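Local atomic coordinates of PrgZ (Enterococcus faecalis, PDB entry 4FAJ), a protein that binds a peptide pheromone outside the cell as a membrane-anchored substrate-binding protein, and probably delivers it for peptide import. Residues 74-79 / 152-157; 90-95 / 104-109; 117-122 / 196-201; 130-135 / 233-238. All coordinates share one frame; numbering follows the deposited sequence.

Contact 1: residues 74-79 / 152-157; sequences DPATAV and PKTVSP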
loop_
_atom_site.group_PDB
_atom_site.type_symbol
_atom_site.label_atom_id
_atom_site.label_comp_id
_atom_site.label_asym_id
_atom_site.label_seq_id
_atom_site.Cartn_x
_atom_site.Cartn_y
_atom_site.Cartn_z
ATOM N N ASP A 74 -14.345 -3.457 0.397
ATOM C CA ASP A 74 -14.765 -3.037 -0.943
ATOM C C ASP A 74 -13.536 -2.696 -1.798
ATOM O O ASP A 74 -12.805 -1.746 -1.493
ATOM C CB ASP A 74 -15.696 -1.833 -0.838
ATOM C CG ASP A 74 -16.257 -1.374 -2.190
ATOM O OD1 ASP A 74 -15.937 -1.951 -3.257
ATOM O OD2 ASP A 74 -17.031 -0.396 -2.180
ATOM N N PRO A 75 -13.326 -3.447 -2.897
ATOM C CA PRO A 75 -12.237 -3.153 -3.835
ATOM C C PRO A 75 -12.100 -1.674 -4.205
ATOM O O PRO A 75 -10.988 -1.169 -4.372
ATOM C CB PRO A 75 -12.634 -3.963 -5.082
ATOM C CG PRO A 75 -13.351 -5.128 -4.545
ATOM C CD PRO A 75 -14.129 -4.602 -3.352
ATOM N N ALA A 76 -13.224 -0.991 -4.361
ATOM C CA ALA A 76 -13.208 0.405 -4.761
ATOM C C ALA A 76 -12.606 1.316 -3.693
ATOM O O ALA A 76 -12.045 2.346 -4.035
ATOM C CB ALA A 76 -14.621 0.875 -5.134
ATOM N N THR A 77 -12.705 0.948 -2.416
ATOM C CA THR A 77 -12.268 1.825 -1.326
ATOM C C THR A 77 -11.064 1.331 -0.521
ATOM O O THR A 77 -10.488 2.114 0.225
ATOM C CB THR A 77 -13.408 2.100 -0.321
ATOM O OG1 THR A 77 -13.727 0.893 0.388
ATOM C CG2 THR A 77 -14.653 2.650 -1.048
ATOM N N ALA A 78 -10.683 0.059 -0.669
ATOM C CA ALA A 78 -9.576 -0.511 0.094
ATOM C C ALA A 78 -8.209 0.009 -0.398
ATOM O O ALA A 78 -7.871 -0.121 -1.573
ATOM C CB ALA A 78 -9.617 -2.031 0.031
ATOM N N VAL A 79 -7.441 0.594 0.517
ATOM C CA VAL A 79 -6.125 1.152 0.204
ATOM C C VAL A 79 -5.008 0.831 1.225
ATOM O O VAL A 79 -3.831 1.145 0.975
ATOM C CB VAL A 79 -6.238 2.681 0.004
ATOM C CG1 VAL A 79 -6.382 3.406 1.336
ATOM C CG2 VAL A 79 -5.047 3.198 -0.774
ATOM N N PRO A 152 -16.924 9.979 -9.862
ATOM C CA PRO A 152 -16.547 10.907 -8.795
ATOM C C PRO A 152 -17.434 10.785 -7.560
ATOM O O PRO A 152 -16.974 11.061 -6.457
ATOM C CB PRO A 152 -16.717 12.290 -9.447
ATOM C CG PRO A 152 -16.603 12.042 -10.890
ATOM C CD PRO A 152 -17.195 10.690 -11.123
ATOM N N LYS A 153 -18.684 10.359 -7.756
ATOM C CA LYS A 153 -19.619 10.098 -6.653
ATOM C C LYS A 153 -19.121 9.045 -5.674
ATOM O O LYS A 153 -19.477 9.079 -4.503
ATOM C CB LYS A 153 -20.993 9.673 -7.188
ATOM C CG LYS A 153 -21.834 10.822 -7.733
ATOM C CD LYS A 153 -23.095 10.321 -8.445
ATOM C CE LYS A 153 -24.123 11.442 -8.649
ATOM N NZ LYS A 153 -23.505 12.694 -9.196
ATOM N N THR A 154 -18.310 8.106 -6.154
ATOM C CA THR A 154 -17.727 7.077 -5.298
ATOM C C THR A 154 -16.624 7.624 -4.386
ATOM O O THR A 154 -16.379 7.075 -3.312
ATOM C CB THR A 154 -17.155 5.914 -6.150
ATOM O OG1 THR A 154 -18.182 5.412 -7.016
ATOM C CG2 THR A 154 -16.628 4.784 -5.269
ATOM N N VAL A 155 -15.959 8.695 -4.819
ATOM C CA VAL A 155 -14.838 9.285 -4.087
ATOM C C VAL A 155 -13.780 8.229 -3.742
ATOM O O VAL A 155 -13.297 8.135 -2.607
ATOM C CB VAL A 155 -15.316 10.015 -2.803
ATOM C CG1 VAL A 155 -14.219 10.931 -2.279
ATOM C CG2 VAL A 155 -16.580 10.818 -3.085
ATOM N N SER A 156 -13.418 7.426 -4.738
ATOM C CA SER A 156 -12.484 6.334 -4.517
ATOM C C SER A 156 -11.073 6.856 -4.344
ATOM O O SER A 156 -10.597 7.628 -5.176
ATOM C CB SER A 156 -12.507 5.353 -5.690
ATOM O OG SER A 156 -11.505 4.374 -5.543
ATOM N N PRO A 157 -10.376 6.403 -3.287
ATOM C CA PRO A 157 -8.966 6.724 -3.170
ATOM C C PRO A 157 -8.105 6.022 -4.229
ATOM O O PRO A 157 -6.900 6.287 -4.297
ATOM C CB PRO A 157 -8.606 6.193 -1.783
ATOM C CG PRO A 157 -9.512 5.037 -1.597
ATOM C CD PRO A 157 -10.797 5.419 -2.276
#

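Contact 2: residues 90-95 / 104-109; sequences VMEGLY and QPAIAA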
loop_
_atom_site.group_PDB
_atom_site.type_symbol
_atom_site.label_atom_id
_atom_site.label_comp_id
_atom_site.label_asym_id
_atom_site.label_seq_id
_atom_site.Cartn_x
_atom_site.Cartn_y
_atom_site.Cartn_z
ATOM N N VAL A 90 -9.868 -13.463 -0.031
ATOM C CA VAL A 90 -11.297 -13.770 -0.149
ATOM C C VAL A 90 -11.889 -13.371 -1.502
ATOM O O VAL A 90 -12.985 -13.806 -1.848
ATOM C CB VAL A 90 -12.151 -13.234 1.056
ATOM C CG1 VAL A 90 -11.650 -13.839 2.374
ATOM C CG2 VAL A 90 -12.166 -11.696 1.103
ATOM N N MET A 91 -11.147 -12.586 -2.288
ATOM C CA MET A 91 -11.545 -12.232 -3.640
ATOM C C MET A 91 -10.426 -12.587 -4.630
ATOM O O MET A 91 -9.369 -13.099 -4.240
ATOM C CB MET A 91 -11.902 -10.741 -3.737
ATOM C CG MET A 91 -13.116 -10.353 -2.923
ATOM S SD MET A 91 -13.765 -8.740 -3.345
ATOM C CE MET A 91 -14.655 -9.072 -4.875
ATOM N N GLU A 92 -10.693 -12.354 -5.909
ATOM C CA GLU A 92 -9.741 -12.633 -6.987
ATOM C C GLU A 92 -10.033 -11.718 -8.169
ATOM O O GLU A 92 -11.180 -11.338 -8.398
ATOM C CB GLU A 92 -9.861 -14.094 -7.430
ATOM C CG GLU A 92 -8.837 -14.508 -8.476
ATOM C CD GLU A 92 -8.930 -15.966 -8.829
ATOM O OE1 GLU A 92 -9.964 -16.388 -9.409
ATOM O OE2 GLU A 92 -7.956 -16.685 -8.538
ATOM N N GLY A 93 -8.984 -11.349 -8.895
ATOM C CA GLY A 93 -9.098 -10.508 -10.079
ATOM C C GLY A 93 -8.715 -11.253 -11.348
ATOM O O GLY A 93 -8.583 -12.487 -11.359
ATOM N N LEU A 94 -8.552 -10.503 -12.426
ATOM C CA LEU A 94 -8.220 -11.100 -13.716
ATOM C C LEU A 94 -6.877 -11.832 -13.676
ATOM O O LEU A 94 -6.732 -12.902 -14.291
ATOM C CB LEU A 94 -8.206 -10.043 -14.812
ATOM C CG LEU A 94 -9.580 -9.461 -15.170
ATOM C CD1 LEU A 94 -9.425 -8.246 -16.064
ATOM C CD2 LEU A 94 -10.470 -10.508 -15.834
ATOM N N TYR A 95 -5.913 -11.228 -12.974
ATOM C CA TYR A 95 -4.569 -11.776 -12.800
ATOM C C TYR A 95 -4.183 -11.798 -11.310
ATOM O O TYR A 95 -4.744 -11.060 -10.482
ATOM C CB TYR A 95 -3.540 -10.985 -13.645
ATOM C CG TYR A 95 -3.934 -10.973 -15.088
ATOM C CD1 TYR A 95 -3.581 -12.023 -15.927
ATOM C CD2 TYR A 95 -4.760 -9.974 -15.599
ATOM C CE1 TYR A 95 -3.998 -12.056 -17.233
ATOM C CE2 TYR A 95 -5.183 -10.003 -16.916
ATOM C CZ TYR A 95 -4.801 -11.041 -17.725
ATOM O OH TYR A 95 -5.217 -11.101 -19.022
ATOM N N GLN A 104 -0.106 -13.519 -13.487
ATOM C CA GLN A 104 -0.472 -14.750 -14.185
ATOM C C GLN A 104 -2.003 -14.856 -14.221
ATOM O O GLN A 104 -2.677 -14.318 -13.330
ATOM C CB GLN A 104 0.132 -15.969 -13.471
ATOM C CG GLN A 104 1.653 -16.002 -13.448
ATOM C CD GLN A 104 2.269 -16.064 -14.841
ATOM O OE1 GLN A 104 1.661 -16.576 -15.784
ATOM N NE2 GLN A 104 3.472 -15.531 -14.977
ATOM N N PRO A 105 -2.563 -15.524 -15.255
ATOM C CA PRO A 105 -4.025 -15.628 -15.419
ATOM C C PRO A 105 -4.752 -16.235 -14.210
ATOM O O PRO A 105 -4.381 -17.311 -13.736
ATOM C CB PRO A 105 -4.174 -16.537 -16.648
ATOM C CG PRO A 105 -2.978 -16.243 -17.462
ATOM C CD PRO A 105 -1.856 -15.998 -16.462
ATOM N N ALA A 106 -5.739 -15.510 -13.691
ATOM C CA ALA A 106 -6.532 -15.959 -12.545
ATOM C C ALA A 106 -7.974 -16.124 -13.042
ATOM O O ALA A 106 -8.318 -17.188 -13.542
ATOM C CB ALA A 106 -6.418 -14.976 -11.385
ATOM N N ILE A 107 -8.791 -15.074 -12.979
ATOM C CA ILE A 107 -10.114 -15.111 -13.625
ATOM C C ILE A 107 -9.981 -15.079 -15.157
ATOM O O ILE A 107 -10.772 -15.698 -15.860
ATOM C CB ILE A 107 -11.036 -13.967 -13.129
ATOM C CG1 ILE A 107 -11.400 -14.195 -11.657
ATOM C CG2 ILE A 107 -12.330 -13.871 -13.967
ATOM C CD1 ILE A 107 -12.050 -13.009 -10.998
ATOM N N ALA A 108 -8.996 -14.334 -15.661
ATOM C CA ALA A 108 -8.662 -14.335 -17.081
ATOM C C ALA A 108 -8.135 -15.714 -17.507
ATOM O O ALA A 108 -7.397 -16.361 -16.761
ATOM C CB ALA A 108 -7.620 -13.246 -17.386
ATOM N N ALA A 109 -8.501 -16.151 -18.712
ATOM C CA ALA A 109 -8.055 -17.445 -19.228
ATOM C C ALA A 109 -6.650 -17.414 -19.820
ATOM O O ALA A 109 -6.069 -18.461 -20.112
ATOM C CB ALA A 109 -9.046 -17.984 -20.262
#

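Contact 3: residues 117-122 / 196-201; sequences NGKTYT and VEPTPY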
loop_
_atom_site.group_PDB
_atom_site.type_symbol
_atom_site.label_atom_id
_atom_site.label_comp_id
_atom_site.label_asym_id
_atom_site.label_seq_id
_atom_site.Cartn_x
_atom_site.Cartn_y
_atom_site.Cartn_z
ATOM N N ASN A 117 -1.371 -0.931 -31.903
ATOM C CA ASN A 117 -0.108 -0.312 -31.504
ATOM C C ASN A 117 0.039 -0.229 -29.980
ATOM O O ASN A 117 0.341 0.825 -29.420
ATOM C CB ASN A 117 0.026 1.072 -32.148
ATOM C CG ASN A 117 0.005 1.013 -33.665
ATOM O OD1 ASN A 117 -0.772 1.719 -34.318
ATOM N ND2 ASN A 117 0.856 0.169 -34.236
ATOM N N GLY A 118 -0.191 -1.356 -29.319
ATOM C CA GLY A 118 -0.060 -1.447 -27.867
ATOM C C GLY A 118 -1.144 -0.799 -27.019
ATOM O O GLY A 118 -0.994 -0.726 -25.796
ATOM N N LYS A 119 -2.233 -0.334 -27.635
ATOM C CA LYS A 119 -3.272 0.410 -26.896
ATOM C C LYS A 119 -4.588 -0.328 -26.587
ATOM O O LYS A 119 -5.330 0.100 -25.698
ATOM C CB LYS A 119 -3.600 1.725 -27.610
ATOM C CG LYS A 119 -2.409 2.670 -27.735
ATOM C CD LYS A 119 -2.826 4.100 -28.047
ATOM C CE LYS A 119 -3.518 4.230 -29.378
ATOM N NZ LYS A 119 -2.600 3.948 -30.507
ATOM N N THR A 120 -4.891 -1.405 -27.306
ATOM C CA THR A 120 -6.116 -2.179 -27.062
ATOM C C THR A 120 -5.785 -3.539 -26.452
ATOM O O THR A 120 -4.980 -4.286 -27.004
ATOM C CB THR A 120 -6.932 -2.363 -28.358
ATOM O OG1 THR A 120 -7.236 -1.073 -28.913
ATOM C CG2 THR A 120 -8.234 -3.124 -28.096
ATOM N N TYR A 121 -6.403 -3.835 -25.309
ATOM C CA TYR A 121 -6.234 -5.099 -24.598
ATOM C C TYR A 121 -7.538 -5.889 -24.670
ATOM O O TYR A 121 -8.586 -5.380 -24.270
ATOM C CB TYR A 121 -5.903 -4.850 -23.125
ATOM C CG TYR A 121 -4.467 -4.450 -22.860
ATOM C CD1 TYR A 121 -3.910 -3.319 -23.459
ATOM C CD2 TYR A 121 -3.668 -5.193 -22.001
ATOM C CE1 TYR A 121 -2.593 -2.943 -23.217
ATOM C CE2 TYR A 121 -2.347 -4.826 -21.754
ATOM C CZ TYR A 121 -1.818 -3.702 -22.365
ATOM O OH TYR A 121 -0.512 -3.339 -22.113
ATOM N N THR A 122 -7.468 -7.118 -25.170
ATOM C CA THR A 122 -8.617 -8.017 -25.208
ATOM C C THR A 122 -8.354 -9.207 -24.301
ATOM O O THR A 122 -7.311 -9.853 -24.404
ATOM C CB THR A 122 -8.930 -8.497 -26.645
ATOM O OG1 THR A 122 -9.241 -7.357 -27.455
ATOM C CG2 THR A 122 -10.122 -9.465 -26.661
ATOM N N VAL A 196 -4.789 5.128 -23.236
ATOM C CA VAL A 196 -4.395 6.386 -23.857
ATOM C C VAL A 196 -3.099 6.193 -24.646
ATOM O O VAL A 196 -2.971 6.690 -25.760
ATOM C CB VAL A 196 -4.260 7.501 -22.817
ATOM C CG1 VAL A 196 -3.652 8.767 -23.444
ATOM C CG2 VAL A 196 -5.628 7.805 -22.220
ATOM N N GLU A 197 -2.163 5.439 -24.081
ATOM C CA GLU A 197 -0.884 5.163 -24.734
ATOM C C GLU A 197 -0.394 3.786 -24.286
ATOM O O GLU A 197 -0.935 3.230 -23.332
ATOM C CB GLU A 197 0.135 6.231 -24.337
ATOM C CG GLU A 197 0.367 6.314 -22.833
ATOM C CD GLU A 197 1.425 7.337 -22.442
ATOM O OE1 GLU A 197 1.593 8.351 -23.161
ATOM O OE2 GLU A 197 2.086 7.124 -21.401
ATOM N N PRO A 198 0.640 3.240 -24.954
ATOM C CA PRO A 198 1.167 1.949 -24.521
ATOM C C PRO A 198 1.678 2.035 -23.095
ATOM O O PRO A 198 2.380 2.984 -22.734
ATOM C CB PRO A 198 2.315 1.683 -25.506
ATOM C CG PRO A 198 1.967 2.461 -26.701
ATOM C CD PRO A 198 1.265 3.691 -26.211
ATOM N N THR A 199 1.289 1.062 -22.285
ATOM C CA THR A 199 1.553 1.095 -20.865
ATOM C C THR A 199 2.063 -0.288 -20.446
ATOM O O THR A 199 1.264 -1.198 -20.202
ATOM C CB THR A 199 0.279 1.486 -20.072
ATOM O OG1 THR A 199 -0.318 2.676 -20.631
ATOM C CG2 THR A 199 0.614 1.711 -18.619
ATOM N N PRO A 200 3.399 -0.447 -20.353
ATOM C CA PRO A 200 4.020 -1.750 -20.089
ATOM C C PRO A 200 3.556 -2.467 -18.830
ATOM O O PRO A 200 3.541 -3.700 -18.818
ATOM C CB PRO A 200 5.509 -1.414 -19.975
ATOM C CG PRO A 200 5.672 -0.191 -20.754
ATOM C CD PRO A 200 4.415 0.592 -20.589
ATOM N N TYR A 201 3.199 -1.712 -17.792
ATOM C CA TYR A 201 2.747 -2.281 -16.524
ATOM C C TYR A 201 1.219 -2.461 -16.409
ATOM O O TYR A 201 0.717 -2.787 -15.322
ATOM C CB TYR A 201 3.277 -1.450 -15.331
ATOM C CG TYR A 201 2.959 0.032 -15.428
ATOM C CD1 TYR A 201 3.896 0.934 -15.933
ATOM C CD2 TYR A 201 1.718 0.517 -15.048
ATOM C CE1 TYR A 201 3.602 2.284 -16.043
ATOM C CE2 TYR A 201 1.415 1.844 -15.153
ATOM C CZ TYR A 201 2.356 2.728 -15.655
ATOM O OH TYR A 201 2.039 4.051 -15.748
HETATM O O HOH W 1 0.502 -1.324 -23.669
HETATM O O HOH W 2 0.740 -4.619 -19.996
#

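Contact 4: residues 130-135 / 233-238; sequences KWSDGT and IVTNGA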
loop_
_atom_site.group_PDB
_atom_site.type_symbol
_atom_site.label_atom_id
_atom_site.label_comp_id
_atom_site.label_asym_id
_atom_site.label_seq_id
_atom_site.Cartn_x
_atom_site.Cartn_y
_atom_site.Cartn_z
ATOM N N LYS A 130 -16.588 -18.176 -10.878
ATOM C CA LYS A 130 -17.857 -17.996 -10.147
ATOM C C LYS A 130 -17.763 -17.129 -8.881
ATOM O O LYS A 130 -16.736 -17.122 -8.178
ATOM C CB LYS A 130 -18.432 -19.357 -9.728
ATOM C CG LYS A 130 -18.937 -20.219 -10.865
ATOM C CD LYS A 130 -19.297 -21.617 -10.383
ATOM C CE LYS A 130 -19.765 -22.487 -11.543
ATOM N NZ LYS A 130 -20.136 -23.874 -11.110
ATOM N N TRP A 131 -18.859 -16.423 -8.599
ATOM C CA TRP A 131 -19.100 -15.796 -7.295
ATOM C C TRP A 131 -19.365 -16.875 -6.251
ATOM O O TRP A 131 -19.718 -18.007 -6.593
ATOM C CB TRP A 131 -20.305 -14.844 -7.386
ATOM C CG TRP A 131 -20.022 -13.703 -8.317
ATOM C CD1 TRP A 131 -20.522 -13.517 -9.578
ATOM C CD2 TRP A 131 -19.128 -12.621 -8.074
ATOM N NE1 TRP A 131 -19.998 -12.371 -10.130
ATOM C CE2 TRP A 131 -19.134 -11.804 -9.228
ATOM C CE3 TRP A 131 -18.327 -12.257 -6.995
ATOM C CZ2 TRP A 131 -18.371 -10.641 -9.323
ATOM C CZ3 TRP A 131 -17.566 -11.106 -7.089
ATOM C CH2 TRP A 131 -17.596 -10.305 -8.244
ATOM N N SER A 132 -19.205 -16.525 -4.979
ATOM C CA SER A 132 -19.434 -17.473 -3.883
ATOM C C SER A 132 -20.853 -18.062 -3.847
ATOM O O SER A 132 -21.058 -19.132 -3.270
ATOM C CB SER A 132 -19.130 -16.820 -2.532
ATOM O OG SER A 132 -20.067 -15.801 -2.234
ATOM N N ASP A 133 -21.819 -17.370 -4.457
ATOM C CA ASP A 133 -23.191 -17.878 -4.575
ATOM C C ASP A 133 -23.405 -18.805 -5.773
ATOM O O ASP A 133 -24.538 -19.168 -6.071
ATOM C CB ASP A 133 -24.221 -16.727 -4.601
ATOM C CG ASP A 133 -24.084 -15.817 -5.815
ATOM O OD1 ASP A 133 -23.327 -16.146 -6.753
ATOM O OD2 ASP A 133 -24.736 -14.743 -5.818
ATOM N N GLY A 134 -22.332 -19.161 -6.480
ATOM C CA GLY A 134 -22.421 -20.126 -7.570
ATOM C C GLY A 134 -22.669 -19.525 -8.945
ATOM O O GLY A 134 -22.600 -20.241 -9.951
ATOM N N THR A 135 -22.935 -18.217 -9.006
ATOM C CA THR A 135 -23.251 -17.564 -10.274
ATOM C C THR A 135 -21.981 -17.173 -11.015
ATOM O O THR A 135 -20.921 -16.974 -10.405
ATOM C CB THR A 135 -24.164 -16.325 -10.086
ATOM O OG1 THR A 135 -23.496 -15.328 -9.304
ATOM C CG2 THR A 135 -25.486 -16.728 -9.410
ATOM N N ILE A 233 -21.354 -8.097 1.382
ATOM C CA ILE A 233 -20.406 -8.348 0.285
ATOM C C ILE A 233 -20.713 -9.699 -0.350
ATOM O O ILE A 233 -21.321 -10.562 0.280
ATOM C CB ILE A 233 -18.929 -8.337 0.771
ATOM C CG1 ILE A 233 -18.693 -9.393 1.854
ATOM C CG2 ILE A 233 -18.543 -6.967 1.317
ATOM C CD1 ILE A 233 -17.227 -9.513 2.298
ATOM N N VAL A 234 -20.293 -9.860 -1.603
ATOM C CA VAL A 234 -20.290 -11.147 -2.286
ATOM C C VAL A 234 -18.904 -11.291 -2.905
ATOM O O VAL A 234 -18.476 -10.449 -3.703
ATOM C CB VAL A 234 -21.382 -11.242 -3.376
ATOM C CG1 VAL A 234 -21.191 -12.495 -4.233
ATOM C CG2 VAL A 234 -22.766 -11.270 -2.734
ATOM N N THR A 235 -18.193 -12.336 -2.510
ATOM C CA THR A 235 -16.791 -12.498 -2.882
ATOM C C THR A 235 -16.599 -13.689 -3.819
ATOM O O THR A 235 -17.556 -14.392 -4.138
ATOM C CB THR A 235 -15.921 -12.642 -1.631
ATOM O OG1 THR A 235 -16.272 -13.844 -0.937
ATOM C CG2 THR A 235 -16.101 -11.424 -0.722
ATOM N N ASN A 236 -15.370 -13.891 -4.283
ATOM C CA ASN A 236 -15.116 -14.882 -5.336
ATOM C C ASN A 236 -13.762 -15.573 -5.274
ATOM O O ASN A 236 -13.306 -16.124 -6.287
ATOM C CB ASN A 236 -15.226 -14.192 -6.699
ATOM C CG ASN A 236 -14.160 -13.122 -6.894
ATOM O OD1 ASN A 236 -13.655 -12.550 -5.924
ATOM N ND2 ASN A 236 -13.811 -12.847 -8.150
ATOM N N GLY A 237 -13.118 -15.556 -4.108
ATOM C CA GLY A 237 -11.741 -16.012 -3.977
ATOM C C GLY A 237 -11.563 -17.391 -3.378
ATOM O O GLY A 237 -12.512 -18.145 -3.223
ATOM N N ALA A 238 -10.318 -17.702 -3.051
ATOM C CA ALA A 238 -9.942 -19.001 -2.498
ATOM C C ALA A 238 -10.652 -19.295 -1.181
ATOM O O ALA A 238 -10.956 -20.452 -0.872
ATOM C CB ALA A 238 -8.431 -19.057 -2.309
HETATM O O HOH W 3 -19.375 -14.355 -0.042
#

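Contact 1: residues 74-79 / 152-157
The carbonyl oxygen of Ala76 receives a short hydrogen bond from the hydroxyl of Ser156, with OG to O at 2.6 Å. The donor lies in the plane of the carbonyl, at a C=O...OG angle of 157°. Ser156 can reach across because its OG is anti to its own backbone N (chi1 174°). The same OG accepts the backbone N-H of Asn158, an ST turn that fixes the hydroxyl. The side-chain amide of Asn158 adds a weak hydrogen bond to Ala76 O. Beside this grip, Pro157 lays its ring along the loop backbone. Its CG meets Thr77 O at 3.6 Å, and its CD approaches Ala76 O at 3.8 Å. The same CG rests 4.3 Å from CB of Val79. The two segments are loops of a family 5 solute-binding protein, and Val79 itself touches the bound peptide, both by backbone hydrogen bonds and by apolar packing. Near the other end, the methyls Ala76 CB and Thr154 CG2 are 4.4 Å apart, while Thr154 OG1 turns to Arg148 O on helix 139-150. An Asx turn shapes residues 74-76: Ala76 N donates to Asp74 OD1 at 3.1 Å, from above the carboxylate plane. Asp74 O also accepts from the backbone N of Thr77 and of Ala78. A salt bridge from Asp74 OD2 to Arg148 ties the loop to helix 139-150.

Contact 2: residues 90-95 / 104-109
Leu94 and Gly93 present their carbonyl oxygens to a tight bend at residues 106-108. Leu94 O sits in the hollow of that bend. It accepts from Ala106 N at 2.9 Å, tilted out of the carbonyl plane, and from Ala108 N at 3.0 Å, in plane and on a lone pair. Gly93 O takes the N-H of Ile107 at 3.1 Å. The methyl of Ala106 touches Gly93 O at 3.3 Å and lies against CG and the carboxylate of Glu92. Ile107 fills the neighbouring groove: its CD1 comes to 3.2 Å from Glu92 O, while its side chain and that of Glu92 slide past each other in opposite directions. Glu92 CG is anti to the backbone N (chi1 -176°), and the chain extends along Ala106 and Ile107. Its OE2 makes a salt bridge to Arg96 and a hydrogen bond to Tyr261; OE1 is hydrogen-bonded to Trp262. On the far side of the bend the methyl of Ala108 is the bump. It meets CZ of the Tyr95 ring at 3.6 Å and CB of Leu94 at 4.2 Å. Gln104 O lies at an edge of that ring, and Tyr95 OH binds Gly110 O. The Glu92 side chain is about 8 Å from a bound zinc ion. Tyr95 and Pro105, an antiparallel non-hydrogen-bonded pair, mark the open end of the beta hairpin of strands 95-97 and 103-105, just before the bend.

Contact 3: residues 117-122 / 196-201
Gly118 passes Pro198 with their CA atoms 4.9 Å apart, in a left-handed backbone conformation (phi 74°, psi 8°) that follows another positive phi at Asn117. Gly118 has no side chain, and its backbone comes close to the proline; the positive phi also suits glycine. The ring of Pro198 lies over the turn, with CG at 3.6 Å from Asn117 O. Lys119 runs beside it, and the two side chains point the same way. The lysine chain bends at chi3 and chi4, and its CD touches Val196 O at 3.5 Å. This contact is made by the aliphatic part of the lysine.

Farther in, water carries the link. Water 1 donates to Gly118 O at 2.7 Å and accepts from Thr199 N at 2.9 Å. It is also hydrogen-bonded to Tyr121 OH at 2.7 Å. Water 2 joins the same hydroxyl to Pro200 O. Both waters lie in the plane of the Tyr121 ring, at its edge, and the ring itself stands edge-to-face with Phe202. Thr199 is braced within its own loop: OG1 donates to Glu197 O at 2.8 Å, from above the carbonyl plane.

Lys119 and Thr120 both face Ser115, which makes a classic beta bulge. The bulge lies at the start of strand 120-124, beside the turn of the antiparallel hairpin formed with strand 113-115. Strand 190-194 belongs to the same four-stranded antiparallel sheet. The loop leading from it into helix 202-205 packs against the hairpin turn both directly, through Pro198 and Lys119, and through two bridging waters.

Contact 4: residues 130-135 / 233-238
Ser132 N donates to Thr235 O at 2.8 Å, and the donor lies nearly along the C=O axis of the acceptor (164°). This backbone bond joins the two loops directly. The same oxygen lies in the plane of the Trp131 ring, at its edge, 3.6 Å from CE3. Around it the indole packs on backbone and side chain alike. Its CZ3 comes to 3.6 Å from Val234 O, and its CE3 meets Val234 CG1 at 4.0 Å. Asn236 contributes CB, which touches Trp131 CE3 at 3.7 Å and also lies against Lys130 O. The Asn236 amide plane and the indole plane are 27° apart.

Water 3 extends the contact: it is hydrogen-bonded to Ser132 OG at 2.7 Å and accepts a weak bond from Thr235 N.

Further out, other bonds set the position of these groups. Trp131 NE1 binds Asp141 OD2 on helix 139-150, which fixes the turn of the indole. With CG between its backbone N and carbonyl carbon (chi1 64°), Asn236 sets its amide next to the indole, where OD1 accepts from Glu92 N. Trp131 starts a type I turn to Gly134, closed by Gly134 N on Trp131 O. Within the turn, Asp133 OD1 receives both the N-H and the hydroxyl of Thr135, the former making an Asx turn. Asp133 OD2 is held by Gln215.

Residues 130-135 lie in the loop that connects strand 120-124 to helix 139-150. The other loop leads from helix 216-222 into strand 239-243, whose Asn240 touches both Ser132 and Thr235.

In the fold
Along the chain, contact 2 is nested inside the loop that contact 1 closes, while contacts 3 and 4 follow contact 2 and cross each other; contact 1 crosses both. Contacts 2 and 4 are neighbours, with centres 13 Å apart, and they meet where Val90 O probably accepts from Gly237 N. Contacts 1 and 2 touch through Pro75 and Met91. Contact 3 is farthest from contact 4, 30 Å between centres, but comes within about 6 Å of contact 2 at the nearest atoms. Helix 139-150 is shared by contacts 1, 2 and 4; strand 120-124 runs from contact 3 past contact 2. Contact 1 reaches the bound peptide through Val79, and contact 2 lies near a zinc site.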